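Local coordinates for protein copper-containing nitrite reductase (Hyphomicrobium denitrificans 1NES1, PDB 6TFO) that probably reduces nitrite to nitric oxide at its copper centres, taking electrons from a c-type cytochrome and working as a homotrimer, at residues Y188-N192 / M220-V224; P343-V348 / F431-G436; E350-F356 / T402-L408. One frame throughout, in Å; residues are numbered along the deposited sequence.

Interaction 1 of 3, residues Y188-N192 / M220-V224; sequences YWTFN and MIHSV. With CU (copper (II) ion), chain J.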
loop_
_atom_site.group_PDB
_atom_site.type_symbol
_atom_site.label_atom_id
_atom_site.label_comp_id
_atom_site.label_asym_id
_atom_site.label_seq_id
_atom_site.Cartn_x
_atom_site.Cartn_y
_atom_site.Cartn_z
ATOM N N TYR C 188 -1.676 18.983 -29.925
ATOM C CA TYR C 188 -1.567 18.273 -31.211
ATOM C C TYR C 188 -0.301 18.737 -31.927
ATOM O O TYR C 188 0.104 19.932 -31.789
ATOM C CB TYR C 188 -2.808 18.532 -32.059
ATOM C CG TYR C 188 -4.075 17.900 -31.536
ATOM C CD1 TYR C 188 -4.869 18.553 -30.614
ATOM C CD2 TYR C 188 -4.488 16.650 -31.975
ATOM C CE1 TYR C 188 -6.057 17.997 -30.164
ATOM C CE2 TYR C 188 -5.668 16.080 -31.532
ATOM C CZ TYR C 188 -6.452 16.753 -30.622
ATOM O OH TYR C 188 -7.590 16.177 -30.145
ATOM N N TRP C 189 0.324 17.789 -32.625
ATOM C CA TRP C 189 1.292 18.024 -33.722
ATOM C C TRP C 189 0.610 17.657 -35.047
ATOM O O TRP C 189 0.035 16.560 -35.131
ATOM C CB TRP C 189 2.583 17.224 -33.501
ATOM C CG TRP C 189 3.236 17.453 -32.177
ATOM C CD1 TRP C 189 3.002 18.481 -31.319
ATOM C CD2 TRP C 189 4.283 16.661 -31.588
ATOM N NE1 TRP C 189 3.805 18.362 -30.220
ATOM C CE2 TRP C 189 4.597 17.252 -30.349
ATOM C CE3 TRP C 189 4.969 15.508 -31.966
ATOM C CZ2 TRP C 189 5.572 16.732 -29.499
ATOM C CZ3 TRP C 189 5.940 14.999 -31.130
ATOM C CH2 TRP C 189 6.237 15.606 -29.913
ATOM N N THR C 190 0.668 18.541 -36.044
ATOM C CA THR C 190 -0.150 18.426 -37.278
ATOM C C THR C 190 0.640 18.822 -38.524
ATOM O O THR C 190 1.657 19.539 -38.421
ATOM C CB THR C 190 -1.388 19.321 -37.201
ATOM O OG1 THR C 190 -0.944 20.676 -37.259
ATOM C CG2 THR C 190 -2.201 19.072 -35.950
ATOM N N PHE C 191 0.130 18.372 -39.672
ATOM C CA PHE C 191 0.363 18.994 -40.995
ATOM C C PHE C 191 -0.768 20.019 -41.187
ATOM O O PHE C 191 -1.947 19.616 -41.204
ATOM C CB PHE C 191 0.443 17.895 -42.052
ATOM C CG PHE C 191 1.560 16.892 -41.876
ATOM C CD1 PHE C 191 2.861 17.213 -42.193
ATOM C CD2 PHE C 191 1.293 15.600 -41.474
ATOM C CE1 PHE C 191 3.873 16.269 -42.094
ATOM C CE2 PHE C 191 2.293 14.649 -41.372
ATOM C CZ PHE C 191 3.587 14.979 -41.694
ATOM N N ASN C 192 -0.417 21.311 -41.191
ATOM C CA ASN C 192 -1.309 22.433 -41.578
ATOM C C ASN C 192 -2.439 22.591 -40.561
ATOM O O ASN C 192 -3.533 23.031 -40.946
ATOM C CB ASN C 192 -1.785 22.247 -43.021
ATOM C CG ASN C 192 -0.640 22.460 -43.983
ATOM O OD1 ASN C 192 0.254 21.628 -44.097
ATOM N ND2 ASN C 192 -0.596 23.633 -44.587
ATOM N N MET C 220 9.774 20.611 -31.702
ATOM C CA MET C 220 10.350 19.367 -32.271
ATOM C C MET C 220 10.720 19.557 -33.744
ATOM O O MET C 220 10.056 20.335 -34.458
ATOM C CB MET C 220 9.370 18.197 -32.144
ATOM C CG MET C 220 8.797 18.046 -30.761
ATOM S SD MET C 220 10.075 18.022 -29.506
ATOM C CE MET C 220 9.025 17.836 -28.061
ATOM N N ILE C 221 11.763 18.846 -34.163
ATOM C CA ILE C 221 12.024 18.490 -35.585
ATOM C C ILE C 221 10.776 17.755 -36.108
ATOM O O ILE C 221 10.161 16.998 -35.346
ATOM C CB ILE C 221 13.328 17.657 -35.687
ATOM C CG1 ILE C 221 14.570 18.445 -35.245
ATOM C CG2 ILE C 221 13.501 17.088 -37.089
ATOM C CD1 ILE C 221 15.810 17.595 -35.022
ATOM N N HIS C 222 10.363 18.017 -37.343
ATOM C CA HIS C 222 9.298 17.247 -38.044
ATOM C C HIS C 222 9.779 16.800 -39.427
ATOM O O HIS C 222 10.781 17.350 -39.941
ATOM C CB HIS C 222 8.006 18.063 -38.123
ATOM C CG HIS C 222 7.429 18.299 -36.776
ATOM N ND1 HIS C 222 6.843 17.295 -36.064
ATOM C CD2 HIS C 222 7.407 19.397 -35.995
ATOM C CE1 HIS C 222 6.455 17.766 -34.902
ATOM N NE2 HIS C 222 6.781 19.062 -34.841
ATOM N N SER C 223 9.068 15.838 -40.007
ATOM C CA SER C 223 9.444 15.159 -41.265
ATOM C C SER C 223 8.183 14.606 -41.939
ATOM O O SER C 223 7.072 14.841 -41.423
ATOM C CB SER C 223 10.451 14.077 -40.974
ATOM O OG SER C 223 9.874 13.079 -40.140
ATOM N N VAL C 224 8.346 13.906 -43.062
ATOM C CA VAL C 224 7.223 13.159 -43.688
ATOM C C VAL C 224 7.776 11.945 -44.427
ATOM O O VAL C 224 8.810 12.067 -45.104
ATOM C CB VAL C 224 6.380 14.065 -44.592
ATOM C CG1 VAL C 224 7.200 14.658 -45.714
ATOM C CG2 VAL C 224 5.172 13.331 -45.132
HETATM CU CU CU J . 6.555 15.304 -36.374
#

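Interaction 2 of 3, residues P343-V348 / F431-G436; sequences PLYANV and FLNVDG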
loop_
_atom_site.group_PDB
_atom_site.type_symbol
_atom_site.label_atom_id
_atom_site.label_comp_id
_atom_site.label_asym_id
_atom_site.label_seq_id
_atom_site.Cartn_x
_atom_site.Cartn_y
_atom_site.Cartn_z
ATOM N N PRO C 343 -19.815 16.693 -39.352
ATOM C CA PRO C 343 -20.392 15.435 -39.824
ATOM C C PRO C 343 -20.389 15.363 -41.360
ATOM O O PRO C 343 -20.105 16.381 -42.006
ATOM C CB PRO C 343 -21.808 15.406 -39.222
ATOM C CG PRO C 343 -22.129 16.858 -38.964
ATOM C CD PRO C 343 -20.807 17.577 -38.743
ATOM N N LEU C 344 -20.661 14.163 -41.889
ATOM C CA LEU C 344 -20.799 13.867 -43.337
ATOM C C LEU C 344 -22.262 14.118 -43.729
ATOM O O LEU C 344 -23.176 13.697 -42.964
ATOM C CB LEU C 344 -20.396 12.415 -43.618
ATOM C CG LEU C 344 -18.907 12.082 -43.487
ATOM C CD1 LEU C 344 -18.466 12.034 -42.032
ATOM C CD2 LEU C 344 -18.596 10.757 -44.146
ATOM N N TYR C 345 -22.465 14.783 -44.877
ATOM C CA TYR C 345 -23.784 15.072 -45.498
ATOM C C TYR C 345 -23.806 14.512 -46.922
ATOM O O TYR C 345 -22.823 14.663 -47.668
ATOM C CB TYR C 345 -24.063 16.576 -45.474
ATOM C CG TYR C 345 -24.183 17.143 -44.082
ATOM C CD1 TYR C 345 -25.340 16.961 -43.329
ATOM C CD2 TYR C 345 -23.122 17.832 -43.500
ATOM C CE1 TYR C 345 -25.448 17.465 -42.041
ATOM C CE2 TYR C 345 -23.214 18.337 -42.211
ATOM C CZ TYR C 345 -24.378 18.153 -41.481
ATOM O OH TYR C 345 -24.451 18.661 -40.221
ATOM N N ALA C 346 -24.905 13.857 -47.287
ATOM C CA ALA C 346 -25.113 13.284 -48.635
ATOM C C ALA C 346 -26.617 13.192 -48.938
ATOM O O ALA C 346 -27.423 13.404 -48.013
ATOM C CB ALA C 346 -24.423 11.945 -48.738
ATOM N N ASN C 347 -26.959 12.876 -50.191
ATOM C CA ASN C 347 -28.351 12.800 -50.698
ATOM C C ASN C 347 -28.677 11.376 -51.163
ATOM O O ASN C 347 -27.783 10.704 -51.754
ATOM C CB ASN C 347 -28.560 13.832 -51.801
ATOM C CG ASN C 347 -28.323 15.232 -51.284
ATOM O OD1 ASN C 347 -28.961 15.670 -50.330
ATOM N ND2 ASN C 347 -27.367 15.912 -51.883
ATOM N N VAL C 348 -29.917 10.941 -50.905
ATOM C CA VAL C 348 -30.454 9.640 -51.401
ATOM C C VAL C 348 -30.149 9.537 -52.898
ATOM O O VAL C 348 -30.252 10.561 -53.586
ATOM C CB VAL C 348 -31.960 9.510 -51.113
ATOM C CG1 VAL C 348 -32.541 8.252 -51.754
ATOM C CG2 VAL C 348 -32.237 9.511 -49.608
ATOM N N PHE C 431 -21.084 10.369 -38.003
ATOM C CA PHE C 431 -22.410 10.400 -38.667
ATOM C C PHE C 431 -22.270 10.778 -40.150
ATOM O O PHE C 431 -21.521 11.724 -40.517
ATOM C CB PHE C 431 -23.329 11.347 -37.912
ATOM C CG PHE C 431 -23.665 10.906 -36.517
ATOM C CD1 PHE C 431 -23.692 9.558 -36.187
ATOM C CD2 PHE C 431 -23.992 11.838 -35.542
ATOM C CE1 PHE C 431 -24.022 9.150 -34.903
ATOM C CE2 PHE C 431 -24.331 11.431 -34.264
ATOM C CZ PHE C 431 -24.349 10.091 -33.943
ATOM N N LEU C 432 -22.952 10.000 -40.987
ATOM C CA LEU C 432 -23.293 10.337 -42.392
ATOM C C LEU C 432 -24.795 10.612 -42.426
ATOM O O LEU C 432 -25.587 9.625 -42.311
ATOM C CB LEU C 432 -22.910 9.169 -43.305
ATOM C CG LEU C 432 -23.414 9.247 -44.745
ATOM C CD1 LEU C 432 -23.034 10.567 -45.402
ATOM C CD2 LEU C 432 -22.856 8.089 -45.545
ATOM N N ASN C 433 -25.150 11.899 -42.523
ATOM C CA ASN C 433 -26.546 12.389 -42.465
ATOM C C ASN C 433 -27.096 12.449 -43.895
ATOM O O ASN C 433 -26.441 13.074 -44.764
ATOM C CB ASN C 433 -26.614 13.726 -41.731
ATOM C CG ASN C 433 -26.112 13.618 -40.305
ATOM O OD1 ASN C 433 -26.563 12.766 -39.549
ATOM N ND2 ASN C 433 -25.176 14.471 -39.925
ATOM N N VAL C 434 -28.229 11.781 -44.129
ATOM C CA VAL C 434 -28.879 11.620 -45.459
ATOM C C VAL C 434 -30.395 11.753 -45.256
ATOM O O VAL C 434 -31.016 10.760 -44.816
ATOM C CB VAL C 434 -28.520 10.256 -46.078
ATOM C CG1 VAL C 434 -29.034 10.128 -47.507
ATOM C CG2 VAL C 434 -27.027 9.976 -46.036
ATOM N N ASP C 435 -30.991 12.920 -45.545
ATOM C CA ASP C 435 -32.453 13.120 -45.317
ATOM C C ASP C 435 -33.243 12.352 -46.397
ATOM O O ASP C 435 -32.791 12.222 -47.574
ATOM C CB ASP C 435 -32.859 14.586 -45.136
ATOM C CG ASP C 435 -32.685 15.439 -46.372
ATOM O OD1 ASP C 435 -31.747 15.161 -47.142
ATOM O OD2 ASP C 435 -33.488 16.368 -46.549
ATOM N N GLY C 436 -34.385 11.814 -45.970
ATOM C CA GLY C 436 -35.289 10.937 -46.744
ATOM C C GLY C 436 -36.349 10.364 -45.812
ATOM O O GLY C 436 -36.218 10.488 -44.603
#

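Interaction 3 of 3, residues E350-F356 / T402-L408; sequences ETVRIFF and TIVDFKL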
loop_
_atom_site.group_PDB
_atom_site.type_symbol
_atom_site.label_atom_id
_atom_site.label_comp_id
_atom_site.label_asym_id
_atom_site.label_seq_id
_atom_site.Cartn_x
_atom_site.Cartn_y
_atom_site.Cartn_z
ATOM N N GLU C 350 -27.232 8.976 -54.279
ATOM C CA GLU C 350 -25.800 9.247 -54.578
ATOM C C GLU C 350 -24.968 7.999 -54.282
ATOM O O GLU C 350 -25.247 7.311 -53.272
ATOM C CB GLU C 350 -25.262 10.408 -53.757
ATOM C CG GLU C 350 -25.807 11.754 -54.155
ATOM C CD GLU C 350 -25.256 12.869 -53.294
ATOM O OE1 GLU C 350 -25.404 14.031 -53.651
ATOM O OE2 GLU C 350 -24.656 12.557 -52.261
ATOM N N THR C 351 -23.998 7.709 -55.146
ATOM C CA THR C 351 -22.860 6.817 -54.833
ATOM C C THR C 351 -21.832 7.647 -54.060
ATOM O O THR C 351 -21.478 8.743 -54.530
ATOM C CB THR C 351 -22.252 6.190 -56.088
ATOM O OG1 THR C 351 -21.928 7.311 -56.909
ATOM C CG2 THR C 351 -23.182 5.212 -56.774
ATOM N N VAL C 352 -21.409 7.136 -52.907
ATOM C CA VAL C 352 -20.488 7.804 -51.954
ATOM C C VAL C 352 -19.192 6.992 -51.917
ATOM O O VAL C 352 -19.276 5.733 -51.854
ATOM C CB VAL C 352 -21.140 7.890 -50.566
ATOM C CG1 VAL C 352 -20.141 8.355 -49.516
ATOM C CG2 VAL C 352 -22.368 8.781 -50.599
ATOM N N ARG C 353 -18.051 7.671 -51.992
ATOM C CA ARG C 353 -16.730 7.042 -51.748
ATOM C C ARG C 353 -16.139 7.626 -50.456
ATOM O O ARG C 353 -16.065 8.866 -50.340
ATOM C CB ARG C 353 -15.758 7.237 -52.918
ATOM C CG ARG C 353 -14.325 6.890 -52.540
ATOM C CD ARG C 353 -13.420 6.631 -53.712
ATOM N NE ARG C 353 -13.597 7.653 -54.714
ATOM C CZ ARG C 353 -13.914 7.437 -55.981
ATOM N NH1 ARG C 353 -14.052 8.465 -56.793
ATOM N NH2 ARG C 353 -14.062 6.211 -56.447
ATOM N N ILE C 354 -15.688 6.761 -49.546
ATOM C CA ILE C 354 -14.885 7.158 -48.351
ATOM C C ILE C 354 -13.444 6.672 -48.548
ATOM O O ILE C 354 -13.236 5.445 -48.657
ATOM C CB ILE C 354 -15.502 6.607 -47.054
ATOM C CG1 ILE C 354 -16.977 7.002 -46.910
ATOM C CG2 ILE C 354 -14.663 7.041 -45.864
ATOM C CD1 ILE C 354 -17.689 6.358 -45.752
ATOM N N PHE C 355 -12.497 7.611 -48.643
ATOM C CA PHE C 355 -11.055 7.357 -48.419
ATOM C C PHE C 355 -10.828 7.254 -46.907
ATOM O O PHE C 355 -10.937 8.281 -46.203
ATOM C CB PHE C 355 -10.197 8.472 -49.009
ATOM C CG PHE C 355 -10.367 8.664 -50.487
ATOM C CD1 PHE C 355 -9.774 7.795 -51.375
ATOM C CD2 PHE C 355 -11.115 9.712 -50.976
ATOM C CE1 PHE C 355 -9.935 7.969 -52.743
ATOM C CE2 PHE C 355 -11.268 9.887 -52.343
ATOM C CZ PHE C 355 -10.678 9.018 -53.225
ATOM N N PHE C 356 -10.564 6.039 -46.424
ATOM C CA PHE C 356 -10.424 5.712 -44.982
ATOM C C PHE C 356 -9.023 5.168 -44.723
ATOM O O PHE C 356 -8.665 4.127 -45.291
ATOM C CB PHE C 356 -11.457 4.686 -44.518
ATOM C CG PHE C 356 -11.306 4.322 -43.064
ATOM C CD1 PHE C 356 -11.678 5.208 -42.072
ATOM C CD2 PHE C 356 -10.755 3.109 -42.687
ATOM C CE1 PHE C 356 -11.522 4.873 -40.733
ATOM C CE2 PHE C 356 -10.595 2.777 -41.351
ATOM C CZ PHE C 356 -10.972 3.663 -40.374
ATOM N N THR C 402 -7.759 2.243 -47.231
ATOM C CA THR C 402 -8.668 1.555 -48.165
ATOM C C THR C 402 -9.585 2.605 -48.796
ATOM O O THR C 402 -9.513 3.809 -48.406
ATOM C CB THR C 402 -9.475 0.439 -47.484
ATOM O OG1 THR C 402 -10.106 -0.363 -48.492
ATOM C CG2 THR C 402 -10.553 0.953 -46.562
ATOM N N ILE C 403 -10.367 2.146 -49.768
ATOM C CA ILE C 403 -11.466 2.906 -50.400
ATOM C C ILE C 403 -12.695 2.022 -50.291
ATOM O O ILE C 403 -12.579 0.830 -50.599
ATOM C CB ILE C 403 -11.109 3.237 -51.856
ATOM C CG1 ILE C 403 -9.909 4.188 -51.926
ATOM C CG2 ILE C 403 -12.323 3.774 -52.591
ATOM C CD1 ILE C 403 -9.293 4.307 -53.303
ATOM N N VAL C 404 -13.798 2.574 -49.821
ATOM C CA VAL C 404 -15.118 1.901 -49.873
ATOM C C VAL C 404 -16.051 2.834 -50.642
ATOM O O VAL C 404 -15.881 4.060 -50.528
ATOM C CB VAL C 404 -15.665 1.573 -48.473
ATOM C CG1 VAL C 404 -14.747 0.622 -47.720
ATOM C CG2 VAL C 404 -15.935 2.828 -47.662
ATOM N N ASP C 405 -16.975 2.269 -51.413
ATOM C CA ASP C 405 -18.106 3.034 -51.990
ATOM C C ASP C 405 -19.391 2.233 -51.788
ATOM O O ASP C 405 -19.326 1.011 -51.575
ATOM C CB ASP C 405 -17.827 3.444 -53.440
ATOM C CG ASP C 405 -17.510 2.308 -54.401
ATOM O OD1 ASP C 405 -18.418 1.447 -54.627
ATOM O OD2 ASP C 405 -16.364 2.306 -54.929
ATOM N N PHE C 406 -20.510 2.930 -51.813
ATOM C CA PHE C 406 -21.862 2.345 -51.720
ATOM C C PHE C 406 -22.837 3.375 -52.286
ATOM O O PHE C 406 -22.481 4.580 -52.372
ATOM C CB PHE C 406 -22.156 1.947 -50.275
ATOM C CG PHE C 406 -21.890 3.049 -49.281
ATOM C CD1 PHE C 406 -20.627 3.223 -48.741
ATOM C CD2 PHE C 406 -22.898 3.927 -48.914
ATOM C CE1 PHE C 406 -20.378 4.246 -47.847
ATOM C CE2 PHE C 406 -22.644 4.963 -48.034
ATOM C CZ PHE C 406 -21.385 5.116 -47.499
ATOM N N LYS C 407 -24.011 2.909 -52.712
ATOM C CA LYS C 407 -25.113 3.787 -53.171
ATOM C C LYS C 407 -26.039 3.989 -51.989
ATOM O O LYS C 407 -26.405 2.991 -51.332
ATOM C CB LYS C 407 -25.906 3.233 -54.363
ATOM C CG LYS C 407 -26.661 4.299 -55.151
ATOM C CD LYS C 407 -27.766 3.796 -56.031
ATOM C CE LYS C 407 -28.237 4.852 -57.008
ATOM N NZ LYS C 407 -28.891 4.255 -58.195
ATOM N N LEU C 408 -26.370 5.249 -51.739
ATOM C CA LEU C 408 -27.401 5.622 -50.756
ATOM C C LEU C 408 -28.748 5.348 -51.407
ATOM O O LEU C 408 -29.264 6.227 -52.104
ATOM C CB LEU C 408 -27.198 7.086 -50.373
ATOM C CG LEU C 408 -25.916 7.345 -49.587
ATOM C CD1 LEU C 408 -25.726 8.835 -49.354
ATOM C CD2 LEU C 408 -25.943 6.569 -48.275
#

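Interaction 1 of 3, residues Y188-N192 / M220-V224
Trp189 and Phe191, at the end of strand 184-191, face the copper-bearing loop 220-224 with no backbone pairing between them, the nearest CA atoms, those of Trp189 and His222, standing 9.1 Å apart. Side chains do most of the touching. CG of Met220 sits over one face of the Trp189 indole, toward its rim, and lies 3.6 Å from Trp189 CH2; the side chain bends at its second torsion (chi2 -51°), and the sulfur stands obliquely to the ring in a Met-aromatic contact. The imidazole of His222 turns its edge to the indole face in an offset edge-to-face pair, planes 73° apart, with His222 CE1 4.0 Å from Trp189 CE3. Next to that edge carbon, His222 ND1 binds the copper ion at 2.0 Å; Cys263, His271 and Met276 complete this type 1 site. The other ring nitrogen, NE2, is hydrogen-bonded to Glu175 OE1, so the metal and a carboxylate together fix the rotation of the ring. Farther along the strand, Phe191 CZ meets the carbonyl O of Ser223 at 3.5 Å, near the ring plane, and reaches Val224 CB. All six touching residues are buried. Helix 268-274 packs on Trp189 and Met220, strand 166-181 lies against Trp189, Phe191 and His222, and Thr102 of a second subunit covers Trp189 and Met220.

Interaction 2 of 3, residues P343-V348 / F431-G436
Leu344 pairs with Leu432, and Tyr345 with Asn433, in a short parallel bridge that adds strand 344-345 to the edge of a mixed sheet of the C-terminal cupredoxin-type domain. Three backbone hydrogen bonds hold it: Leu344 N to Phe431 O, Asn433 N to Leu344 O (2.7 Å and almost straight, 176° at the hydrogen) and Ala346 N to Asn433 O. CA-H...O contacts, such as Tyr345 CA to Asn433 O, fill in between them. On the buried face CD1 of Leu432 reaches Leu344 CB at 3.7 Å and Ala346 CB at 3.9 Å; with CG anti to the backbone N (chi1 170°), the leucine leans across to the neighbouring strand. On the other face Tyr345 and Asn433 lie side by side and point the same way, ring and amide planes 46° apart, with Asn433 ND2 3.7 Å from Tyr345 CE1. The same nitrogen also lies against Pro343 CB, so the amide is flanked by ring carbons of two residues. Farther out, strand 412-418 supports Leu432 and Val434 through Tyr414, while Phe431 makes a cation-pi contact with Arg413. Leu344 rests on Phe295 and Leu338, and the backbone N of Asn347 is hydrogen-bonded to Glu350. Toward the end of the contact Val348, itself exposed, crosses the buried Val434 at about a right angle, and Val348 CG2 lies 3.4 Å from the carbonyl O of Asp435.

Interaction 3 of 3, residues E350-F356 / T402-L408
Val352 and Phe406 form a hydrogen-bonded pair of two antiparallel strands, part of the six-strand mixed sheet of the C-terminal cupredoxin-type beta sandwich. The strand axes run at 163° to each other and 4.6 Å apart at their closest. Seven backbone hydrogen bonds join the segments, from Leu408 N to Glu350 O at one end to the reciprocal pair between Phe356 and Thr402 at the other. The tight part is the face carrying Val352, Ile354, Val404 and Phe406. There the Phe406 ring, set between its backbone N and carbonyl carbon (chi1 51°), lies alongside Val352: Val352 CB stands over one ring face, toward the rim, while Ile354 CD1 comes to the ring edge, 4.0 Å from Phe406 CE1. Val352 CG2 turns the other way and meets Leu408 CD1 at 3.6 Å, and Val404 CG2 packs on Ile354 CB. At the far end Phe356 stacks on Phe367. The opposite face is more polar and grows looser toward Thr351 and Lys407, which cross obliquely with Thr351 CG2 3.9 Å from Lys407 CG before the extended, solvent-exposed lysine leads away. Deeper in, Arg353 lies alongside Ile403, and Phe355 CD1 meets Ile403 CG1 at 3.7 Å. Arg353 and Asp405 find their partners outside the segments: Arg353 makes a salt bridge with Glu294 and a hydrogen bond to Pro289 O, and Asp405 is hydrogen-bonded to His376. The two charged groups are not in contact with each other, Arg353 NH2 standing 4.8 Å from Asp405 OD2. The aliphatic part of the arginine does the packing, with Arg353 CG 3.7 Å from Ile403 CG2.

In the fold
Interactions 2 and 3 belong to the C-terminal cupredoxin-type domain, their centres 13 Å apart, and each lies in one of its two sheets. They meet through Leu408, whose CD1 lies 3.4 Å from Ala346 CB, and Leu432, whose CD2 touches Phe406 CZ, so the sheets pack face to face. Along the chain, interaction 3 falls between the halves of interaction 2. Interaction 1 stands apart, its centre about 33 Å from that of interaction 2 and 29 Å from that of interaction 3. It alone holds a copper ligand, His222, whereas Phe356 of interaction 3 lies about 10 Å, side chain to side chain, from His419, seen to bind copper in this protein, though not in this chain.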